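PDB 6XEP: thiamine-monophosphate kinase from Stenotrophomonas maltophilia, which probably catalyses the ATP-dependent phosphorylation of thiamine monophosphate to thiamine diphosphate, the active form of vitamin B1. Local coordinates for residues A[154-159]-A[279-284]; A[160-165]-A[241-246]; A[234-239]-A[311-316]. All blocks are in the same frame, centred on the assembly; numbering follows the deposited sequence.

Contact 1: A[154-159]-A[279-284]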
loop_
_atom_site.group_PDB
_atom_site.type_symbol
_atom_site.label_atom_id
_atom_site.label_comp_id
_atom_site.label_asym_id
_atom_site.label_seq_id
_atom_site.Cartn_x
_atom_site.Cartn_y
_atom_site.Cartn_z
ATOM N N ASP A 154 -13.748 3.473 -21.053
ATOM C CA ASP A 154 -13.633 3.288 -22.494
ATOM C C ASP A 154 -14.967 2.999 -23.174
ATOM O O ASP A 154 -14.987 2.650 -24.361
ATOM C CB ASP A 154 -12.622 2.172 -22.808
ATOM C CG ASP A 154 -13.077 0.804 -22.319
ATOM O OD1 ASP A 154 -13.959 0.736 -21.449
ATOM O OD2 ASP A 154 -12.548 -0.219 -22.800
ATOM N N ARG A 155 -16.092 3.199 -22.490
ATOM C CA ARG A 155 -17.368 2.773 -23.047
ATOM C C ARG A 155 -18.341 3.925 -23.275
ATOM O O ARG A 155 -19.545 3.689 -23.410
ATOM C CB ARG A 155 -17.992 1.697 -22.157
ATOM C CG ARG A 155 -17.168 0.411 -22.184
ATOM C CD ARG A 155 -17.851 -0.755 -21.514
ATOM N NE ARG A 155 -17.113 -1.994 -21.752
ATOM C CZ ARG A 155 -17.158 -3.059 -20.957
ATOM N NH1 ARG A 155 -17.894 -3.037 -19.849
ATOM N NH2 ARG A 155 -16.446 -4.139 -21.260
ATOM N N ALA A 156 -17.855 5.157 -23.358
ATOM C CA ALA A 156 -18.734 6.246 -23.765
ATOM C C ALA A 156 -19.266 5.972 -25.170
ATOM O O ALA A 156 -18.568 5.401 -26.007
ATOM C CB ALA A 156 -17.987 7.577 -23.722
ATOM N N GLN A 157 -20.521 6.349 -25.419
ATOM C CA GLN A 157 -21.187 6.100 -26.689
ATOM C C GLN A 157 -21.524 7.419 -27.362
ATOM O O GLN A 157 -21.853 8.400 -26.694
ATOM C CB GLN A 157 -22.476 5.290 -26.493
ATOM C CG GLN A 157 -22.227 3.904 -25.932
ATOM C CD GLN A 157 -21.353 3.083 -26.844
ATOM O OE1 GLN A 157 -21.671 2.901 -28.026
ATOM N NE2 GLN A 157 -20.238 2.585 -26.313
ATOM N N LEU A 158 -21.454 7.430 -28.694
ATOM C CA LEU A 158 -21.890 8.599 -29.442
ATOM C C LEU A 158 -23.312 8.972 -29.050
ATOM O O LEU A 158 -24.179 8.103 -28.900
ATOM C CB LEU A 158 -21.801 8.318 -30.951
ATOM C CG LEU A 158 -20.395 8.014 -31.488
ATOM C CD1 LEU A 158 -20.406 7.871 -33.004
ATOM C CD2 LEU A 158 -19.393 9.080 -31.077
ATOM N N GLY A 159 -23.552 10.273 -28.875
ATOM C CA GLY A 159 -24.839 10.753 -28.423
ATOM C C GLY A 159 -25.050 10.799 -26.917
ATOM O O GLY A 159 -26.077 11.335 -26.474
ATOM N N CYS A 279 -17.255 12.115 -12.967
ATOM C CA CYS A 279 -17.762 12.527 -14.276
ATOM C C CYS A 279 -18.160 11.273 -15.029
ATOM O O CYS A 279 -17.395 10.297 -15.057
ATOM C CB CYS A 279 -16.701 13.321 -15.050
ATOM S SG CYS A 279 -17.188 13.775 -16.718
ATOM N N PHE A 280 -19.368 11.264 -15.606
ATOM C CA PHE A 280 -19.816 10.065 -16.305
ATOM C C PHE A 280 -20.609 10.436 -17.546
ATOM O O PHE A 280 -21.024 11.582 -17.731
ATOM C CB PHE A 280 -20.633 9.130 -15.390
ATOM C CG PHE A 280 -21.832 9.770 -14.755
ATOM C CD1 PHE A 280 -21.697 10.544 -13.613
ATOM C CD2 PHE A 280 -23.107 9.558 -15.279
ATOM C CE1 PHE A 280 -22.801 11.117 -13.001
ATOM C CE2 PHE A 280 -24.230 10.125 -14.676
ATOM C CZ PHE A 280 -24.072 10.912 -13.526
ATOM N N THR A 281 -20.795 9.448 -18.418
ATOM C CA THR A 281 -21.624 9.619 -19.594
ATOM C C THR A 281 -22.781 8.632 -19.513
ATOM O O THR A 281 -22.657 7.556 -18.906
ATOM C CB THR A 281 -20.819 9.431 -20.905
ATOM O OG1 THR A 281 -20.732 8.041 -21.252
ATOM C CG2 THR A 281 -19.412 10.031 -20.786
ATOM N N ALA A 282 -23.914 9.032 -20.091
ATOM C CA ALA A 282 -25.141 8.250 -20.056
ATOM C C ALA A 282 -25.953 8.527 -21.313
ATOM O O ALA A 282 -25.891 9.621 -21.883
ATOM C CB ALA A 282 -25.997 8.573 -18.817
ATOM N N ALA A 283 -26.725 7.530 -21.735
ATOM C CA ALA A 283 -27.642 7.729 -22.849
ATOM C C ALA A 283 -28.576 8.899 -22.559
ATOM O O ALA A 283 -28.968 9.133 -21.414
ATOM C CB ALA A 283 -28.451 6.451 -23.100
ATOM N N ALA A 284 -28.951 9.631 -23.624
ATOM C CA ALA A 284 -29.794 10.819 -23.448
ATOM C C ALA A 284 -31.136 10.494 -22.804
ATOM O O ALA A 284 -31.747 11.364 -22.163
ATOM C CB ALA A 284 -30.020 11.515 -24.790
HETATM O O HOH W 1 -28.229 8.917 -26.320
#
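Ala156 passes Thr281 with their CA atoms 6.1 Å apart, and from there residues 156-159 and 281-284 run in similar directions, 25° apart end to end. No direct hydrogen bond joins the two segments. Thr281 carries the side-chain contact. Its OG1 lies 3.7 Å from Ala156 CB and equally close to Ala156 CA. Its methyl CG2 is 4.1 Å from Ala156 CB. With chi1 at 84°, OG1 is held between the backbone N and the carbonyl carbon of Thr281, and it hydrogen-bonds to Asp160 OD2. The same carboxylate oxygen takes the N-H of Gln157, so one acid ties strand and loop together. Further along, a water joins the segments. It accepts from Ala284 N at 2.9 Å and donates weakly to Gly159 O. Gly159 has a positive phi of 86°, which favours glycine. Strand 277-282 lies between strands 220-224 and 161-165. Helix 228-239 meets Ala156 through Ile235 and Cys279 through Leu228 and Leu232, while Leu290 of helix 287-297 packs on Phe280 and Ala282.

Contact 2: A[160-165]-A[241-246]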
loop_
_atom_site.group_PDB
_atom_site.type_symbol
_atom_site.label_atom_id
_atom_site.label_comp_id
_atom_site.label_asym_id
_atom_site.label_seq_id
_atom_site.Cartn_x
_atom_site.Cartn_y
_atom_site.Cartn_z
ATOM N N ASP A 160 -24.120 10.278 -26.110
ATOM C CA ASP A 160 -24.279 10.336 -24.658
ATOM C C ASP A 160 -24.300 11.782 -24.163
ATOM O O ASP A 160 -23.632 12.660 -24.716
ATOM C CB ASP A 160 -23.132 9.609 -23.949
ATOM C CG ASP A 160 -23.279 8.099 -23.953
ATOM O OD1 ASP A 160 -24.300 7.584 -24.467
ATOM O OD2 ASP A 160 -22.359 7.429 -23.427
ATOM N N ASP A 161 -25.055 12.017 -23.092
ATOM C CA ASP A 161 -24.836 13.202 -22.269
ATOM C C ASP A 161 -23.607 12.992 -21.385
ATOM O O ASP A 161 -23.300 11.872 -20.979
ATOM C CB ASP A 161 -26.037 13.485 -21.363
ATOM C CG ASP A 161 -27.306 13.800 -22.129
ATOM O OD1 ASP A 161 -27.213 14.481 -23.168
ATOM O OD2 ASP A 161 -28.407 13.389 -21.669
ATOM N N ILE A 162 -22.931 14.086 -21.054
ATOM C CA ILE A 162 -21.869 14.096 -20.055
ATOM C C ILE A 162 -22.434 14.725 -18.788
ATOM O O ILE A 162 -23.108 15.766 -18.857
ATOM C CB ILE A 162 -20.643 14.881 -20.555
ATOM C CG1 ILE A 162 -20.131 14.298 -21.883
ATOM C CG2 ILE A 162 -19.501 14.841 -19.527
ATOM C CD1 ILE A 162 -18.946 15.088 -22.443
ATOM N N TRP A 163 -22.146 14.108 -17.638
ATOM C CA TRP A 163 -22.637 14.542 -16.331
ATOM C C TRP A 163 -21.478 14.664 -15.361
ATOM O O TRP A 163 -20.466 13.984 -15.503
ATOM C CB TRP A 163 -23.633 13.544 -15.718
ATOM C CG TRP A 163 -24.920 13.369 -16.487
ATOM C CD1 TRP A 163 -25.119 12.591 -17.595
ATOM C CD2 TRP A 163 -26.180 13.980 -16.193
ATOM N NE1 TRP A 163 -26.420 12.686 -18.008
ATOM C CE2 TRP A 163 -27.099 13.523 -17.158
ATOM C CE3 TRP A 163 -26.621 14.864 -15.199
ATOM C CZ2 TRP A 163 -28.443 13.926 -17.170
ATOM C CZ3 TRP A 163 -27.950 15.264 -15.205
ATOM C CH2 TRP A 163 -28.850 14.797 -16.195
ATOM N N VAL A 164 -21.649 15.493 -14.330
ATOM C CA VAL A 164 -20.665 15.548 -13.255
ATOM C C VAL A 164 -21.380 15.766 -11.923
ATOM O O VAL A 164 -22.408 16.445 -11.850
ATOM C CB VAL A 164 -19.591 16.638 -13.511
ATOM C CG1 VAL A 164 -20.181 18.041 -13.429
ATOM C CG2 VAL A 164 -18.406 16.462 -12.549
ATOM N N SER A 165 -20.840 15.164 -10.871
ATOM C CA SER A 165 -21.439 15.269 -9.545
ATOM C C SER A 165 -20.914 16.501 -8.814
ATOM O O SER A 165 -19.860 17.041 -9.142
ATOM C CB SER A 165 -21.137 14.014 -8.717
ATOM O OG SER A 165 -19.720 13.850 -8.502
ATOM N N VAL A 241 -13.720 8.881 -28.874
ATOM C CA VAL A 241 -14.811 9.810 -29.174
ATOM C C VAL A 241 -14.367 11.226 -28.846
ATOM O O VAL A 241 -13.361 11.447 -28.176
ATOM C CB VAL A 241 -16.099 9.488 -28.395
ATOM C CG1 VAL A 241 -16.619 8.102 -28.756
ATOM C CG2 VAL A 241 -15.833 9.638 -26.869
ATOM N N ALA A 242 -15.156 12.190 -29.305
ATOM C CA ALA A 242 -15.007 13.553 -28.816
ATOM C C ALA A 242 -15.924 13.780 -27.624
ATOM O O ALA A 242 -17.037 13.243 -27.550
ATOM C CB ALA A 242 -15.339 14.590 -29.896
ATOM N N ALA A 243 -15.442 14.588 -26.690
ATOM C CA ALA A 243 -16.247 15.087 -25.584
ATOM C C ALA A 243 -16.392 16.596 -25.723
ATOM O O ALA A 243 -15.398 17.312 -25.902
ATOM C CB ALA A 243 -15.607 14.728 -24.240
ATOM N N HIS A 244 -17.619 17.082 -25.676
ATOM C CA HIS A 244 -17.875 18.507 -25.805
ATOM C C HIS A 244 -18.419 18.993 -24.468
ATOM O O HIS A 244 -19.362 18.403 -23.941
ATOM C CB HIS A 244 -18.850 18.783 -26.946
ATOM C CG HIS A 244 -18.224 18.657 -28.307
ATOM N ND1 HIS A 244 -17.698 19.733 -28.984
ATOM C CD2 HIS A 244 -17.999 17.574 -29.090
ATOM C CE1 HIS A 244 -17.206 19.327 -30.144
ATOM N NE2 HIS A 244 -17.368 18.017 -30.226
ATOM N N VAL A 245 -17.798 20.033 -23.909
ATOM C CA VAL A 245 -18.191 20.609 -22.622
ATOM C C VAL A 245 -18.720 22.015 -22.851
ATOM O O VAL A 245 -18.055 22.846 -23.485
ATOM C CB VAL A 245 -17.013 20.657 -21.634
ATOM C CG1 VAL A 245 -17.418 21.433 -20.374
ATOM C CG2 VAL A 245 -16.560 19.270 -21.273
ATOM N N ASP A 246 -19.905 22.298 -22.319
ATOM C CA ASP A 246 -20.412 23.662 -22.300
ATOM C C ASP A 246 -19.973 24.309 -20.997
ATOM O O ASP A 246 -20.491 23.975 -19.918
ATOM C CB ASP A 246 -21.921 23.714 -22.427
ATOM C CG ASP A 246 -22.414 25.129 -22.364
ATOM O OD1 ASP A 246 -21.980 25.935 -23.223
ATOM O OD2 ASP A 246 -23.180 25.454 -21.438
#
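Ile162 reaches Ala243 and His244 through a single methyl, CD1. The contact belongs to the six-stranded mixed sheet of the PurM-like C-terminal domain, where strands 161-165 and 242-245 are not neighbours. Strand 301-308 runs between them and is antiparallel to both. CD1 lies 3.8 Å from Ala243 CB, an apolar contact between two methyl groups. It is also 3.7 Å from His244 O, where it simply packs against the carbonyl oxygen. Ile162 and Val245 have the nearest CA atoms, and these are still 7.9 Å apart. The side chain has to bridge this gap. Its CB points toward the other strand, and CG1 leaves beside the backbone N, anti to the carbonyl carbon (chi1 -57°). The chain then continues fully extended (chi2 178°), which carries CD1 outward to its partners.

The next shell holds strand 161-165 in place. Backbone hydrogen bonds join Ile162 to Ile304 and Gly305 of the middle strand. Leu232 of helix 228-239 touches Ile162, Ala243 and Val245, so the helix covers this small apolar cluster. On the next residue of the strand, the Trp163 ring meets that of Phe280 with the planes about 10° apart. Val245 stands a little farther from the isoleucine, with its CG2 5.0 Å from Ile162 CD1. The branch methyl of the isoleucine is more distant still: Ile162 CG2 is 6.1 Å from Ala243 CB, against 3.8 Å for CD1.

Contact 3: A[234-239]-A[311-316]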
loop_
_atom_site.group_PDB
_atom_site.type_symbol
_atom_site.label_atom_id
_atom_site.label_comp_id
_atom_site.label_asym_id
_atom_site.label_seq_id
_atom_site.Cartn_x
_atom_site.Cartn_y
_atom_site.Cartn_z
ATOM N N HIS A 234 -9.445 11.365 -20.442
ATOM C CA HIS A 234 -9.273 9.914 -20.419
ATOM C C HIS A 234 -10.493 9.199 -20.996
ATOM O O HIS A 234 -10.348 8.213 -21.724
ATOM C CB HIS A 234 -9.017 9.417 -18.993
ATOM C CG HIS A 234 -7.806 10.006 -18.352
ATOM N ND1 HIS A 234 -6.638 10.237 -19.042
ATOM C CD2 HIS A 234 -7.582 10.415 -17.079
ATOM C CE1 HIS A 234 -5.744 10.766 -18.223
ATOM N NE2 HIS A 234 -6.291 10.881 -17.025
ATOM N N ILE A 235 -11.706 9.668 -20.686
ATOM C CA ILE A 235 -12.882 9.034 -21.289
ATOM C C ILE A 235 -12.857 9.188 -22.808
ATOM O O ILE A 235 -13.107 8.235 -23.557
ATOM C CB ILE A 235 -14.186 9.600 -20.696
ATOM C CG1 ILE A 235 -14.330 9.191 -19.229
ATOM C CG2 ILE A 235 -15.395 9.064 -21.471
ATOM C CD1 ILE A 235 -15.665 9.609 -18.616
ATOM N N ALA A 236 -12.565 10.395 -23.285
ATOM C CA ALA A 236 -12.586 10.647 -24.721
ATOM C C ALA A 236 -11.566 9.771 -25.441
ATOM O O ALA A 236 -11.868 9.149 -26.473
ATOM C CB ALA A 236 -12.299 12.129 -24.974
ATOM N N ALA A 237 -10.344 9.715 -24.906
ATOM C CA ALA A 237 -9.286 8.935 -25.538
ATOM C C ALA A 237 -9.589 7.440 -25.483
ATOM O O ALA A 237 -9.550 6.752 -26.504
ATOM C CB ALA A 237 -7.947 9.245 -24.865
ATOM N N ARG A 238 -9.934 6.923 -24.300
ATOM C CA ARG A 238 -10.163 5.489 -24.176
ATOM C C ARG A 238 -11.389 5.037 -24.960
ATOM O O ARG A 238 -11.400 3.920 -25.486
ATOM C CB ARG A 238 -10.286 5.121 -22.686
ATOM C CG ARG A 238 -9.021 5.453 -21.891
ATOM C CD ARG A 238 -8.023 4.304 -21.908
ATOM N NE ARG A 238 -8.558 3.213 -21.100
ATOM C CZ ARG A 238 -9.037 2.080 -21.599
ATOM N NH1 ARG A 238 -9.005 1.869 -22.903
ATOM N NH2 ARG A 238 -9.534 1.152 -20.791
ATOM N N SER A 239 -12.414 5.889 -25.079
ATOM C CA SER A 239 -13.625 5.542 -25.813
ATOM C C SER A 239 -13.543 5.871 -27.305
ATOM O O SER A 239 -14.460 5.511 -28.041
ATOM C CB SER A 239 -14.851 6.260 -25.206
ATOM O OG SER A 239 -15.026 5.934 -23.819
ATOM N N GLN A 311 -12.499 13.655 -32.025
ATOM C CA GLN A 311 -11.522 13.285 -31.005
ATOM C C GLN A 311 -11.335 14.449 -30.049
ATOM O O GLN A 311 -11.452 15.620 -30.443
ATOM C CB GLN A 311 -10.152 12.927 -31.624
ATOM C CG GLN A 311 -10.196 11.776 -32.617
ATOM C CD GLN A 311 -10.386 10.413 -31.951
ATOM O OE1 GLN A 311 -10.179 10.260 -30.740
ATOM N NE2 GLN A 311 -10.778 9.419 -32.745
ATOM N N GLY A 312 -11.007 14.109 -28.801
ATOM C CA GLY A 312 -10.525 15.060 -27.821
ATOM C C GLY A 312 -11.635 15.741 -27.038
ATOM O O GLY A 312 -12.809 15.726 -27.409
ATOM N N VAL A 313 -11.232 16.365 -25.931
ATOM C CA VAL A 313 -12.141 17.182 -25.133
ATOM C C VAL A 313 -12.206 18.578 -25.718
ATOM O O VAL A 313 -11.183 19.166 -26.073
ATOM C CB VAL A 313 -11.691 17.239 -23.668
ATOM C CG1 VAL A 313 -12.780 17.931 -22.841
ATOM C CG2 VAL A 313 -11.472 15.876 -23.183
ATOM N N HIS A 314 -13.416 19.104 -25.837
ATOM C CA HIS A 314 -13.647 20.428 -26.374
ATOM C C HIS A 314 -14.298 21.252 -25.277
ATOM O O HIS A 314 -15.055 20.722 -24.459
ATOM C CB HIS A 314 -14.573 20.425 -27.583
ATOM C CG HIS A 314 -14.080 19.631 -28.751
ATOM N ND1 HIS A 314 -13.854 18.271 -28.691
ATOM C CD2 HIS A 314 -13.858 19.994 -30.035
ATOM C CE1 HIS A 314 -13.470 17.841 -29.881
ATOM N NE2 HIS A 314 -13.465 18.865 -30.713
ATOM N N VAL A 315 -13.979 22.538 -25.261
ATOM C CA VAL A 315 -14.685 23.511 -24.442
ATOM C C VAL A 315 -15.285 24.520 -25.394
ATOM O O VAL A 315 -14.555 25.161 -26.167
ATOM C CB VAL A 315 -13.777 24.215 -23.421
ATOM C CG1 VAL A 315 -14.597 25.201 -22.614
ATOM C CG2 VAL A 315 -13.086 23.218 -22.494
ATOM N N ASP A 316 -16.609 24.670 -25.336
ATOM C CA ASP A 316 -17.302 25.608 -26.208
ATOM C C ASP A 316 -16.866 25.421 -27.664
ATOM O O ASP A 316 -16.643 26.383 -28.401
ATOM C CB ASP A 316 -17.069 27.041 -25.725
ATOM C CG ASP A 316 -17.558 27.256 -24.292
ATOM O OD1 ASP A 316 -18.269 26.370 -23.745
ATOM O OD2 ASP A 316 -17.209 28.302 -23.697
#
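The peptide group between Gly312 and Val313 has Ala236 on one face and His314 on the other. Ala236 CB stands almost straight above the carbonyl carbon, 4.2 Å from Gly312 C. On the opposite face, the His314 ring folds back along its own strand. Its ND1 lies 3.0 Å from Gly312 O, well above the carbonyl plane. That hydrogen bond is weak and bent, with an angle of 126° at the hydrogen. ND1 has a second weak bond to Ala243 O of the neighbouring strand, and the imidazole stacks with the ring of His244.

Beside the peptide, Val313 adds the apolar part of the contact. Its CG2 lies 4.2 Å from the same Ala236 methyl. CG1 is anti to the backbone N (chi1 -172°), which places CG2 beside that N, on the way to the helix. Val313 also touches Leu232 and Leu229, one and two turns earlier on helix 228-239. Gly312 has a positive phi of 88°, which favours glycine. No hydrogen bond crosses between the two segments. Their polar ends are held by other partners: Gln311 NE2 by Asn240 OD1, just past the helix segment, and Ser239 OG by Arg153 O. Arg238 faces the dimer partner and forms a salt bridge through NE with Asp37 of the second subunit. Here the last turns of a helix lie on the outermost strand of a mixed sheet, as part of the alpha/beta layering of the PurM-like C-terminal domain.

All three contacts meet on one six-stranded sheet. Contacts 1 and 2 have centres about 8 Å apart and share neighbouring strands, joined by Phe280 O and Trp163 N at 2.8 Å. Contacts 2 and 3 are about 9 Å apart at their centres. There strand 242-245 pairs with strand 312-315, with Ala243 O 2.7 Å from His314 N. Contacts 1 and 3 have centres about 11 Å apart and meet through Ser239 OG, 3.0 Å from Ala156 N. The side chains of Ala156 and Ala236 lie about 8 and 9 Å from that of Arg153, a predicted ATP-binding residue. Segment 154-159 directly follows Arg153 in the chain, so contacts 1 and 3 both lie near the probable nucleotide site.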